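Local coordinates for fusion protein of Nuclear RNA export factor 2 and Protein panoramix (Drosophila melanogaster, PDB 6IEW), which acts in piRNA-guided cotranscriptional transposon silencing in fly ovaries, its TAP-C (UBA) domain binding Panoramix, at residues A[42-47]-A[76-81]. Numbering follows the deposited sequence.
Sequences KLFIQK and LAVARA
The Panoramix helix meets the UBA-type domain of Nxf2 here, the two proteins being joined in one engineered chain, and Phe44 of the domain presents its edge to the Ala77, Val78 and Ala81 side of that helix. The first torsion of Phe44 puts CG anti to the backbone N (chi1 161°). Its CD2 rests on Ala81 CB at 3.9 Å, in the ring plane, while CE2 comes within 3.8 Å of Ala77 O. At the tip, CZ sits 3.9 Å from Ala77 CB and 4.1 Å from CG2 of Val78. The two small alanines let the ring edge come right up to the helix backbone. Beside it, Ile45 adds its CD1, 4.1 Å from Ala81 CB. No hydrogen bond spans the two segments; the touching side chains are all apolar. The axes of segments 42-47 and 76-81 approach to 10.0 Å, with 144° between their N-to-C directions. Around this contact, Leu21 also touches Phe44 and Phe58 touches Ala77, while Ile45 goes on to Glu82 and Leu85 further along the Panoramix helix. Arg80 NH2 forms a salt bridge with Glu17 OE2 and its NE a hydrogen bond to Val18 O; the Panoramix helix lies between helices 4-19 and 37-49.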
loop_
_atom_site.group_PDB
_atom_site.type_symbol
_atom_site.label_atom_id
_atom_site.label_comp_id
_atom_site.label_asym_id
_atom_site.label_seq_id
_atom_site.Cartn_x
_atom_site.Cartn_y
_atom_site.Cartn_z
ATOM N N LYS A 42 0.722 2.866 -7.008
ATOM C CA LYS A 42 1.161 2.406 -8.321
ATOM C C LYS A 42 2.440 1.587 -8.218
ATOM O O LYS A 42 2.605 0.578 -8.920
ATOM C CB LYS A 42 1.386 3.599 -9.250
ATOM C CG LYS A 42 0.132 4.363 -9.612
ATOM C CD LYS A 42 0.467 5.506 -10.553
ATOM C CE LYS A 42 -0.783 6.263 -10.966
ATOM N NZ LYS A 42 -0.453 7.411 -11.859
ATOM N N LEU A 43 3.367 2.019 -7.364
ATOM C CA LEU A 43 4.620 1.293 -7.201
ATOM C C LEU A 43 4.384 -0.086 -6.601
ATOM O O LEU A 43 5.018 -1.065 -7.013
ATOM C CB LEU A 43 5.577 2.116 -6.339
ATOM C CG LEU A 43 6.946 1.495 -6.076
ATOM C CD1 LEU A 43 7.672 1.197 -7.379
ATOM C CD2 LEU A 43 7.784 2.406 -5.192
ATOM N N PHE A 44 3.472 -0.185 -5.633
ATOM C CA PHE A 44 3.112 -1.487 -5.077
ATOM C C PHE A 44 2.586 -2.421 -6.160
ATOM O O PHE A 44 2.978 -3.591 -6.233
ATOM C CB PHE A 44 2.072 -1.310 -3.970
ATOM C CG PHE A 44 1.309 -2.569 -3.646
ATOM C CD1 PHE A 44 1.970 -3.720 -3.235
ATOM C CD2 PHE A 44 -0.072 -2.599 -3.747
ATOM C CE1 PHE A 44 1.263 -4.876 -2.944
ATOM C CE2 PHE A 44 -0.784 -3.744 -3.451
ATOM C CZ PHE A 44 -0.117 -4.889 -3.055
ATOM N N ILE A 45 1.689 -1.917 -7.009
ATOM C CA ILE A 45 1.113 -2.751 -8.062
ATOM C C ILE A 45 2.190 -3.227 -9.030
ATOM O O ILE A 45 2.194 -4.390 -9.457
ATOM C CB ILE A 45 -0.031 -1.997 -8.764
ATOM C CG1 ILE A 45 -1.207 -1.846 -7.801
ATOM C CG2 ILE A 45 -0.450 -2.712 -10.042
ATOM C CD1 ILE A 45 -2.175 -0.772 -8.201
ATOM N N GLN A 46 3.131 -2.346 -9.377
ATOM C CA GLN A 46 4.204 -2.733 -10.285
ATOM C C GLN A 46 5.122 -3.764 -9.643
ATOM O O GLN A 46 5.441 -4.792 -10.251
ATOM C CB GLN A 46 4.999 -1.502 -10.717
ATOM C CG GLN A 46 6.089 -1.819 -11.727
ATOM C CD GLN A 46 5.523 -2.343 -13.029
ATOM O OE1 GLN A 46 4.639 -1.726 -13.624
ATOM N NE2 GLN A 46 6.018 -3.491 -13.473
ATOM N N LYS A 47 5.561 -3.501 -8.406
ATOM C CA LYS A 47 6.408 -4.459 -7.703
ATOM C C LYS A 47 5.710 -5.804 -7.556
ATOM O O LYS A 47 6.339 -6.861 -7.700
ATOM C CB LYS A 47 6.782 -3.911 -6.327
ATOM C CG LYS A 47 7.785 -2.774 -6.346
ATOM C CD LYS A 47 7.911 -2.169 -4.948
ATOM C CE LYS A 47 9.050 -1.165 -4.845
ATOM N NZ LYS A 47 10.367 -1.816 -4.589
ATOM N N LEU A 76 -6.593 -9.426 -2.842
ATOM C CA LEU A 76 -7.393 -8.390 -2.195
ATOM C C LEU A 76 -6.612 -7.087 -2.076
ATOM O O LEU A 76 -7.169 -6.001 -2.286
ATOM C CB LEU A 76 -7.858 -8.872 -0.822
ATOM C CG LEU A 76 -8.693 -7.892 0.008
ATOM C CD1 LEU A 76 -9.951 -7.461 -0.739
ATOM C CD2 LEU A 76 -9.053 -8.505 1.354
ATOM N N ALA A 77 -5.321 -7.177 -1.749
ATOM C CA ALA A 77 -4.496 -5.981 -1.608
ATOM C C ALA A 77 -4.382 -5.236 -2.932
ATOM O O ALA A 77 -4.514 -4.008 -2.985
ATOM C CB ALA A 77 -3.106 -6.377 -1.109
ATOM N N VAL A 78 -4.106 -5.971 -4.008
ATOM C CA VAL A 78 -4.023 -5.362 -5.332
ATOM C C VAL A 78 -5.352 -4.721 -5.705
ATOM O O VAL A 78 -5.395 -3.591 -6.209
ATOM C CB VAL A 78 -3.581 -6.417 -6.363
ATOM C CG1 VAL A 78 -3.750 -5.888 -7.787
ATOM C CG2 VAL A 78 -2.139 -6.832 -6.105
ATOM N N ALA A 79 -6.457 -5.425 -5.447
ATOM C CA ALA A 79 -7.772 -4.905 -5.808
ATOM C C ALA A 79 -8.097 -3.631 -5.038
ATOM O O ALA A 79 -8.666 -2.685 -5.600
ATOM C CB ALA A 79 -8.838 -5.967 -5.550
ATOM N N ARG A 80 -7.760 -3.594 -3.748
ATOM C CA ARG A 80 -8.001 -2.391 -2.961
ATOM C C ARG A 80 -7.156 -1.231 -3.464
ATOM O O ARG A 80 -7.654 -0.105 -3.604
ATOM C CB ARG A 80 -7.721 -2.664 -1.480
ATOM C CG ARG A 80 -8.788 -3.504 -0.805
ATOM C CD ARG A 80 -8.338 -4.044 0.546
ATOM N NE ARG A 80 -7.998 -2.995 1.504
ATOM C CZ ARG A 80 -8.839 -2.506 2.413
ATOM N NH1 ARG A 80 -10.083 -2.961 2.489
ATOM N NH2 ARG A 80 -8.431 -1.565 3.252
ATOM N N ALA A 81 -5.877 -1.485 -3.748
ATOM C CA ALA A 81 -5.014 -0.428 -4.260
ATOM C C ALA A 81 -5.511 0.081 -5.606
ATOM O O ALA A 81 -5.520 1.291 -5.857
ATOM C CB ALA A 81 -3.577 -0.940 -4.368
#